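Local atomic coordinates of SusD-like carbohydrate binding protein BF1063 (Bacteroides fragilis NCTC 9343, PDB entry 3I4G), a protein that probably binds carbohydrate at the bacterial outer membrane, in the manner of SusD-like proteins. Residues S356-M361 against W498-R503; K471-P476 against T487-P492. One frame throughout, in Å; residues are numbered along the deposited sequence.

Contact 1 (S356-M361 against W498-R503); sequences SRTGFM and WYVGKR
The carbonyl O of Arg357 meets the side chains of Trp498 and Val500, and around this oxygen the contact is built. Arg357 O comes to the indole from an oblique direction, 3.5 Å from Trp498 CD1, while Val500 CG2 lies 3.7 Å from the same Arg357 O. A single water completes the polar part: it donates to Arg357 O at 2.7 Å and accepts from Trp498 NE1 at 2.9 Å, sitting in the indole plane at the ring edge. The apolar part is methyl against methyl, with Thr358 CG2 3.8 Å from Val500 CG2 and nearly as close to CG1, so that it rests against both branches of the valine. Thr358 CG2 is anti to its own carbonyl carbon, and OG1 therefore lies between the backbone N and the carbonyl carbon (chi1 63°), where it accepts from Phe360 N in an ST turn.

The second shell fixes the tight bend at 356-360. Ser356 OG accepts from both Thr358 N and Gly359 N, an ST turn and an ST motif on one oxygen, and donates to Phe360 O at 2.8 Å. Gly359 takes the positive phi of 99° that the bend requires. Outside the bend, Asn282 OD1 takes the N-H of Arg357, and Pro283 O is bonded by Thr358 OG1.

On the other side, Val500 and Gly501 both face Ile472, a classic beta bulge in strand 497-502. The contact thus lays the turn entering strand 360-362, which pairs antiparallel with strand 323-325, against the two-stranded sheet of 497-502 and 471-476; a backbone hydrogen bond between Thr358 and Ala475 reaches the second strand of that sheet.

Contact 2 (K471-P476 against T487-P492); sequences KIWGAP and TKEVDP
Trp473 and Asp491 have the nearest CA atoms across strand 471-476 and the irregular segment 487-492, 8.0 Å apart and too far for main-chain pairing; the indole of Trp473 instead reaches the loop's backbone and side chains. The loop bends round the outer end of its six-membered ring: Glu489 O lies near the ring plane at the edge, 3.5 Å from Trp473 CZ3, and Asp491 CA comes within 3.6 Å of the same CZ3 from an oblique direction. Pro492 meets the indole tip to tip, its CD 3.5 Å from Trp473 CZ2.

Beside the ring runs a salt bridge. Lys471 NZ donates to the syn lone pair of Glu489 OE1, at 2.7 Å, while the water that accepts from Lys471 NZ donates to Glu489 OE2 at 2.6 Å; ammonium and carboxylate are thereby joined both directly and through water. Glu489 CG is anti to the backbone N (chi1 -175°), and the extended chain crosses the indole at about a right angle, with its carboxylate plane turned 84° from the ring. Thr487 OG1 donates to Glu489 O from above the carbonyl plane, bracing the oxygen that meets the indole edge.

Asp491 turns its carboxylate to Thr493 and Arg497, and Arg497 also makes a cation-pi contact with Trp473. The arrangement is surface packing within a pair of antiparallel neighbouring strands, 471-476 and 497-502, joined by a long connection that includes helix 483-486: the loop after that helix wraps round the outer end of the indole of Trp473.

In the fold
Both contacts hold the same two-stranded antiparallel sheet, and their centres lie about 8 Å apart. Contact 1 uses strand 497-502 and is buried; contact 2 uses the partner strand 471-476 and lies at the surface, farther from the centre of the chain. Backbone pairing joins them, with Gly501 O 2.7 Å from Ile472 N and Trp498 O equally close to Gly474 N, both probable hydrogen bonds. Their chemistry follows their depth: methyl packing with one water bridge in contact 1, a charged pair beside an aromatic ring in contact 2. Contact 1 connects parts distant in sequence, whereas contact 2 fastens a local excursion of the chain between the paired strands.

Contact 1 (S356-M361 against W498-R503)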
ATOM      1  N   SER A 356     -15.277 -14.368  -3.732  1.00  8.45           N
ATOM      2  CA  SER A 356     -14.179 -13.978  -4.571  1.00  8.00           C
ATOM      3  C   SER A 356     -14.500 -14.041  -6.042  1.00  8.00           C
ATOM      4  O   SER A 356     -15.127 -14.976  -6.520  1.00  8.87           O
ATOM      5  CB  SER A 356     -12.985 -14.926  -4.311  1.00  7.73           C
ATOM      6  OG  SER A 356     -11.889 -14.618  -5.172  1.00  8.52           O
ATOM      7  N   ARG A 357     -14.058 -13.049  -6.784  1.00  8.37           N
ATOM      8  CA  ARG A 357     -14.210 -13.040  -8.237  1.00  8.38           C
ATOM      9  C   ARG A 357     -13.046 -13.705  -8.934  1.00  8.23           C
ATOM     10  O   ARG A 357     -13.102 -13.976 -10.136  1.00  8.18           O
ATOM     11  CB  ARG A 357     -14.349 -11.616  -8.764  1.00  7.98           C
ATOM     12  CG  ARG A 357     -15.682 -11.031  -8.496  1.00  8.30           C
ATOM     13  CD  ARG A 357     -16.793 -11.565  -9.466  1.00  8.59           C
ATOM     14  NE  ARG A 357     -18.049 -11.048  -8.963  1.00 11.57           N
ATOM     15  CZ  ARG A 357     -18.756 -11.613  -7.987  1.00 11.13           C
ATOM     16  NH1 ARG A 357     -18.528 -12.860  -7.596  1.00 11.33           N
ATOM     17  NH2 ARG A 357     -19.720 -10.921  -7.431  1.00 11.90           N
ATOM     18  N   THR A 358     -11.963 -13.993  -8.209  1.00  9.15           N
ATOM     19  CA  THR A 358     -10.775 -14.596  -8.813  1.00  8.37           C
ATOM     20  C   THR A 358     -10.501 -16.037  -8.398  1.00  8.47           C
ATOM     21  O   THR A 358      -9.817 -16.754  -9.120  1.00  9.29           O
ATOM     22  CB  THR A 358      -9.521 -13.798  -8.468  1.00  8.62           C
ATOM     23  OG1 THR A 358      -9.342 -13.848  -7.051  1.00  9.22           O
ATOM     24  CG2 THR A 358      -9.595 -12.313  -8.902  1.00 10.74           C
ATOM     25  N   GLY A 359     -10.959 -16.461  -7.230  1.00  9.46           N
ATOM     26  CA  GLY A 359     -10.558 -17.760  -6.697  1.00  9.04           C
ATOM     27  C   GLY A 359      -9.455 -17.623  -5.663  1.00  9.21           C
ATOM     28  O   GLY A 359      -9.099 -18.615  -5.012  1.00 10.66           O
ATOM     29  N   PHE A 360      -8.891 -16.425  -5.513  1.00  9.28           N
ATOM     30  CA  PHE A 360      -7.896 -16.141  -4.473  1.00  7.86           C
ATOM     31  C   PHE A 360      -8.522 -15.211  -3.448  1.00  8.50           C
ATOM     32  O   PHE A 360      -9.484 -14.466  -3.727  1.00  8.32           O
ATOM     33  CB  PHE A 360      -6.651 -15.484  -5.049  1.00  9.04           C
ATOM     34  CG  PHE A 360      -5.879 -16.348  -6.020  1.00  8.13           C
ATOM     35  CD1 PHE A 360      -5.139 -17.415  -5.548  1.00  9.00           C
ATOM     36  CD2 PHE A 360      -5.879 -16.093  -7.391  1.00  7.18           C
ATOM     37  CE1 PHE A 360      -4.395 -18.198  -6.410  1.00  8.98           C
ATOM     38  CE2 PHE A 360      -5.135 -16.879  -8.249  1.00  8.23           C
ATOM     39  CZ  PHE A 360      -4.425 -17.929  -7.773  1.00  8.60           C
HETATM   40  N   MSE A 361      -7.909 -15.218  -2.280  1.00  7.35           N
HETATM   41  CA  MSE A 361      -8.219 -14.314  -1.197  1.00  7.34           C
HETATM   42  C   MSE A 361      -6.931 -13.838  -0.557  1.00  8.20           C
HETATM   43  O   MSE A 361      -5.876 -14.457  -0.734  1.00  7.88           O
HETATM   44  CB  MSE A 361      -9.099 -14.998  -0.173  1.00  7.88           C
HETATM   45  CG  MSE A 361     -10.478 -15.382  -0.673  1.00  8.07           C
HETATM   46 SE   MSE A 361     -11.588 -13.747  -0.994  0.75 10.27          SE
HETATM   47  CE  MSE A 361     -11.951 -13.345   0.710  1.00 12.24           C
ATOM     48  N   TRP A 498      -9.462 -18.908 -14.318  1.00  8.41           N
ATOM     49  CA  TRP A 498     -10.770 -18.270 -14.413  1.00  7.39           C
ATOM     50  C   TRP A 498     -10.656 -16.876 -15.076  1.00  8.02           C
ATOM     51  O   TRP A 498      -9.790 -16.106 -14.698  1.00  8.78           O
ATOM     52  CB  TRP A 498     -11.403 -18.145 -13.011  1.00  8.37           C
ATOM     53  CG  TRP A 498     -12.778 -17.637 -13.004  1.00  6.57           C
ATOM     54  CD1 TRP A 498     -13.210 -16.408 -12.596  1.00  8.96           C
ATOM     55  CD2 TRP A 498     -13.943 -18.347 -13.430  1.00  9.60           C
ATOM     56  NE1 TRP A 498     -14.561 -16.321 -12.747  1.00  8.64           N
ATOM     57  CE2 TRP A 498     -15.043 -17.493 -13.261  1.00  9.48           C
ATOM     58  CE3 TRP A 498     -14.160 -19.622 -13.956  1.00 10.04           C
ATOM     59  CZ2 TRP A 498     -16.361 -17.893 -13.552  1.00  8.75           C
ATOM     60  CZ3 TRP A 498     -15.456 -20.001 -14.268  1.00  8.58           C
ATOM     61  CH2 TRP A 498     -16.534 -19.145 -14.050  1.00  9.26           C
ATOM     62  N   TYR A 499     -11.561 -16.542 -16.009  1.00  7.53           N
ATOM     63  CA  TYR A 499     -11.566 -15.210 -16.596  1.00  7.99           C
ATOM     64  C   TYR A 499     -12.201 -14.243 -15.584  1.00  7.76           C
ATOM     65  O   TYR A 499     -13.358 -14.418 -15.186  1.00  8.64           O
ATOM     66  CB  TYR A 499     -12.345 -15.136 -17.908  1.00  8.03           C
ATOM     67  CG  TYR A 499     -12.355 -13.716 -18.434  1.00  7.27           C
ATOM     68  CD1 TYR A 499     -11.262 -13.217 -19.169  1.00  8.10           C
ATOM     69  CD2 TYR A 499     -13.410 -12.849 -18.156  1.00  9.30           C
ATOM     70  CE1 TYR A 499     -11.248 -11.926 -19.609  1.00  9.71           C
ATOM     71  CE2 TYR A 499     -13.387 -11.533 -18.608  1.00  8.32           C
ATOM     72  CZ  TYR A 499     -12.309 -11.095 -19.335  1.00  8.56           C
ATOM     73  OH  TYR A 499     -12.268  -9.791 -19.808  1.00  9.97           O
ATOM     74  N   VAL A 500     -11.442 -13.210 -15.207  1.00  8.34           N
ATOM     75  CA  VAL A 500     -11.922 -12.246 -14.231  1.00  8.42           C
ATOM     76  C   VAL A 500     -12.444 -10.957 -14.865  1.00  8.44           C
ATOM     77  O   VAL A 500     -13.552 -10.517 -14.541  1.00  8.50           O
ATOM     78  CB  VAL A 500     -10.810 -11.929 -13.228  1.00  7.79           C
ATOM     79  CG1 VAL A 500     -11.259 -10.930 -12.190  1.00  8.44           C
ATOM     80  CG2 VAL A 500     -10.422 -13.208 -12.499  1.00  9.48           C
ATOM     81  N   GLY A 501     -11.655 -10.343 -15.739  1.00  8.59           N
ATOM     82  CA  GLY A 501     -12.052  -9.069 -16.320  1.00  8.42           C
ATOM     83  C   GLY A 501     -10.892  -8.519 -17.120  1.00  8.39           C
ATOM     84  O   GLY A 501      -9.992  -9.270 -17.514  1.00  8.00           O
ATOM     85  N   LYS A 502     -10.927  -7.221 -17.423  1.00  8.61           N
ATOM     86  CA  LYS A 502      -9.865  -6.624 -18.230  1.00  9.22           C
ATOM     87  C   LYS A 502      -9.696  -5.144 -17.904  1.00  8.92           C
ATOM     88  O   LYS A 502     -10.550  -4.483 -17.316  1.00  9.14           O
ATOM     89  CB  LYS A 502     -10.159  -6.824 -19.728  1.00 10.11           C
ATOM     90  CG  LYS A 502     -11.370  -6.078 -20.246  1.00 11.12           C
ATOM     91  CD  LYS A 502     -11.540  -6.248 -21.763  1.00 16.33           C
ATOM     92  N   ARG A 503      -8.549  -4.641 -18.342  1.00  7.31           N
ATOM     93  CA  ARG A 503      -8.218  -3.213 -18.302  1.00  8.01           C
ATOM     94  C   ARG A 503      -7.666  -2.764 -19.647  1.00  7.81           C
ATOM     95  O   ARG A 503      -7.136  -3.572 -20.419  1.00  8.22           O
ATOM     96  CB  ARG A 503      -7.198  -2.885 -17.225  1.00  8.09           C
ATOM     97  CG  ARG A 503      -7.595  -3.178 -15.803  1.00  6.89           C
ATOM     98  CD  ARG A 503      -6.511  -2.702 -14.844  1.00  8.05           C
ATOM     99  NE  ARG A 503      -6.804  -3.034 -13.466  1.00  8.86           N
ATOM    100  CZ  ARG A 503      -6.416  -4.135 -12.847  1.00 10.07           C
ATOM    101  NH1 ARG A 503      -5.684  -5.066 -13.450  1.00  9.16           N
ATOM    102  NH2 ARG A 503      -6.770  -4.286 -11.578  1.00  9.59           N
TER
HETATM  103  O   HOH W   1     -15.425 -13.845 -11.481  1.00  8.41           O

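Contact 2 (K471-P476 against T487-P492)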
ATOM      1  N   LYS A 471      -5.936  -8.546 -19.917  1.00  8.39           N
ATOM      2  CA  LYS A 471      -6.994  -9.258 -19.212  1.00  8.87           C
ATOM      3  C   LYS A 471      -6.471  -9.682 -17.831  1.00  9.13           C
ATOM      4  O   LYS A 471      -5.255  -9.801 -17.605  1.00  9.87           O
ATOM      5  CB  LYS A 471      -7.485 -10.443 -20.033  1.00  9.62           C
ATOM      6  CG  LYS A 471      -8.297 -10.004 -21.230  1.00  8.84           C
ATOM      7  CD  LYS A 471      -8.545 -11.051 -22.282  1.00 11.08           C
ATOM      8  CE  LYS A 471      -9.434 -10.484 -23.410  1.00 13.50           C
ATOM      9  NZ  LYS A 471      -9.586 -11.466 -24.544  1.00 16.03           N
ATOM     10  N   ILE A 472      -7.405  -9.892 -16.925  1.00  7.18           N
ATOM     11  CA  ILE A 472      -7.182 -10.309 -15.553  1.00  8.52           C
ATOM     12  C   ILE A 472      -7.696 -11.734 -15.432  1.00  8.16           C
ATOM     13  O   ILE A 472      -8.831 -12.032 -15.802  1.00  8.11           O
ATOM     14  CB  ILE A 472      -7.919  -9.421 -14.597  1.00  8.48           C
ATOM     15  CG1 ILE A 472      -7.556  -7.953 -14.824  1.00  8.22           C
ATOM     16  CG2 ILE A 472      -7.633  -9.841 -13.145  1.00  9.23           C
ATOM     17  CD1 ILE A 472      -8.418  -7.005 -14.024  1.00 10.13           C
ATOM     18  N   TRP A 473      -6.852 -12.616 -14.878  1.00  8.66           N
ATOM     19  CA  TRP A 473      -7.175 -14.026 -14.725  1.00  7.70           C
ATOM     20  C   TRP A 473      -7.162 -14.374 -13.244  1.00  8.14           C
ATOM     21  O   TRP A 473      -6.604 -13.641 -12.419  1.00  7.94           O
ATOM     22  CB  TRP A 473      -6.203 -14.872 -15.546  1.00  7.53           C
ATOM     23  CG  TRP A 473      -6.364 -14.607 -17.008  1.00  7.64           C
ATOM     24  CD1 TRP A 473      -5.659 -13.714 -17.756  1.00  8.69           C
ATOM     25  CD2 TRP A 473      -7.304 -15.216 -17.899  1.00  6.81           C
ATOM     26  NE1 TRP A 473      -6.101 -13.729 -19.055  1.00  9.41           N
ATOM     27  CE2 TRP A 473      -7.115 -14.630 -19.172  1.00  7.70           C
ATOM     28  CE3 TRP A 473      -8.286 -16.193 -17.750  1.00  7.42           C
ATOM     29  CZ2 TRP A 473      -7.871 -14.996 -20.282  1.00  8.56           C
ATOM     30  CZ3 TRP A 473      -9.060 -16.535 -18.847  1.00  8.69           C
ATOM     31  CH2 TRP A 473      -8.852 -15.941 -20.089  1.00  7.46           C
ATOM     32  N   GLY A 474      -7.784 -15.505 -12.929  1.00  8.20           N
ATOM     33  CA  GLY A 474      -7.907 -15.997 -11.567  1.00  8.80           C
ATOM     34  C   GLY A 474      -7.190 -17.324 -11.390  1.00  7.81           C
ATOM     35  O   GLY A 474      -6.259 -17.690 -12.145  1.00  8.56           O
ATOM     36  N   ALA A 475      -7.585 -18.032 -10.351  1.00  7.45           N
ATOM     37  CA  ALA A 475      -6.944 -19.305 -10.012  1.00  8.99           C
ATOM     38  C   ALA A 475      -7.191 -20.343 -11.075  1.00  8.44           C
ATOM     39  O   ALA A 475      -8.178 -20.272 -11.837  1.00  9.01           O
ATOM     40  CB  ALA A 475      -7.444 -19.811  -8.650  1.00  8.11           C
ATOM     41  N   PRO A 476      -6.290 -21.332 -11.142  1.00  7.88           N
ATOM     42  CA  PRO A 476      -6.467 -22.393 -12.118  1.00  8.35           C
ATOM     43  C   PRO A 476      -7.451 -23.461 -11.645  1.00  7.54           C
ATOM     44  O   PRO A 476      -7.409 -23.849 -10.477  1.00  9.60           O
ATOM     45  CB  PRO A 476      -5.076 -23.025 -12.226  1.00  9.72           C
ATOM     46  CG  PRO A 476      -4.221 -22.406 -11.199  1.00 13.28           C
ATOM     47  CD  PRO A 476      -5.061 -21.508 -10.359  1.00  9.96           C
ATOM     48  N   THR A 487     -16.745 -19.973 -17.536  1.00  9.25           N
ATOM     49  CA  THR A 487     -15.795 -18.862 -17.641  1.00  8.95           C
ATOM     50  C   THR A 487     -16.205 -18.001 -18.854  1.00  9.24           C
ATOM     51  O   THR A 487     -16.580 -18.534 -19.886  1.00  9.30           O
ATOM     52  CB  THR A 487     -14.344 -19.360 -17.747  1.00  8.60           C
ATOM     53  OG1 THR A 487     -13.462 -18.235 -17.753  1.00  8.96           O
ATOM     54  CG2 THR A 487     -14.115 -20.201 -19.004  1.00  8.37           C
ATOM     55  N   LYS A 488     -16.123 -16.677 -18.744  1.00  9.70           N
ATOM     56  CA  LYS A 488     -16.462 -15.855 -19.897  1.00  8.87           C
ATOM     57  C   LYS A 488     -15.517 -16.072 -21.072  1.00  9.35           C
ATOM     58  O   LYS A 488     -15.901 -15.845 -22.217  1.00 10.91           O
ATOM     59  CB  LYS A 488     -16.446 -14.381 -19.529  1.00 10.34           C
ATOM     60  CG  LYS A 488     -17.630 -13.916 -18.717  1.00 10.94           C
ATOM     61  CD  LYS A 488     -17.429 -12.428 -18.335  1.00 11.43           C
ATOM     62  CE  LYS A 488     -18.553 -11.975 -17.430  1.00 14.31           C
ATOM     63  NZ  LYS A 488     -18.354 -10.562 -16.984  1.00 16.01           N
ATOM     64  N   GLU A 489     -14.277 -16.462 -20.792  1.00  9.03           N
ATOM     65  CA  GLU A 489     -13.277 -16.779 -21.802  1.00  9.47           C
ATOM     66  C   GLU A 489     -12.431 -17.921 -21.276  1.00  9.21           C
ATOM     67  O   GLU A 489     -12.027 -17.893 -20.117  1.00  8.66           O
ATOM     68  CB  GLU A 489     -12.376 -15.576 -22.101  1.00 10.39           C
ATOM     69  CG  GLU A 489     -11.396 -15.819 -23.246  1.00 10.37           C
ATOM     70  CD  GLU A 489     -10.530 -14.602 -23.596  1.00 13.09           C
ATOM     71  OE1 GLU A 489     -10.970 -13.481 -23.360  1.00 14.28           O
ATOM     72  OE2 GLU A 489      -9.421 -14.818 -24.127  1.00 19.28           O
ATOM     73  N   VAL A 490     -12.206 -18.946 -22.101  1.00  8.63           N
ATOM     74  CA  VAL A 490     -11.314 -20.052 -21.736  1.00  9.17           C
ATOM     75  C   VAL A 490      -9.904 -19.511 -21.780  1.00  9.82           C
ATOM     76  O   VAL A 490      -9.528 -18.812 -22.722  1.00 10.60           O
ATOM     77  CB  VAL A 490     -11.521 -21.241 -22.681  1.00 10.27           C
ATOM     78  CG1 VAL A 490     -10.447 -22.338 -22.505  1.00 10.93           C
ATOM     79  CG2 VAL A 490     -12.917 -21.823 -22.473  1.00 12.18           C
ATOM     80  N   ASP A 491      -9.118 -19.807 -20.749  1.00  7.81           N
ATOM     81  CA  ASP A 491      -7.733 -19.319 -20.639  1.00  7.36           C
ATOM     82  C   ASP A 491      -6.959 -19.758 -21.872  1.00  8.60           C
ATOM     83  O   ASP A 491      -6.744 -20.957 -22.082  1.00  9.12           O
ATOM     84  CB  ASP A 491      -7.154 -19.848 -19.329  1.00  7.34           C
ATOM     85  CG  ASP A 491      -5.703 -19.606 -19.147  1.00  8.48           C
ATOM     86  OD1 ASP A 491      -5.066 -18.852 -19.944  1.00  8.80           O
ATOM     87  OD2 ASP A 491      -5.190 -20.210 -18.176  1.00  8.73           O
ATOM     88  N   PRO A 492      -6.486 -18.790 -22.683  1.00  8.00           N
ATOM     89  CA  PRO A 492      -5.815 -19.142 -23.928  1.00  8.35           C
ATOM     90  C   PRO A 492      -4.419 -19.733 -23.723  1.00  9.49           C
ATOM     91  O   PRO A 492      -3.841 -20.267 -24.677  1.00 10.97           O
ATOM     92  CB  PRO A 492      -5.743 -17.797 -24.657  1.00  8.97           C
ATOM     93  CG  PRO A 492      -5.716 -16.761 -23.598  1.00  9.60           C
ATOM     94  CD  PRO A 492      -6.581 -17.322 -22.497  1.00  8.30           C
TER
HETATM   95  O   HOH W   2      -7.219 -13.514 -24.299  1.00 26.74           O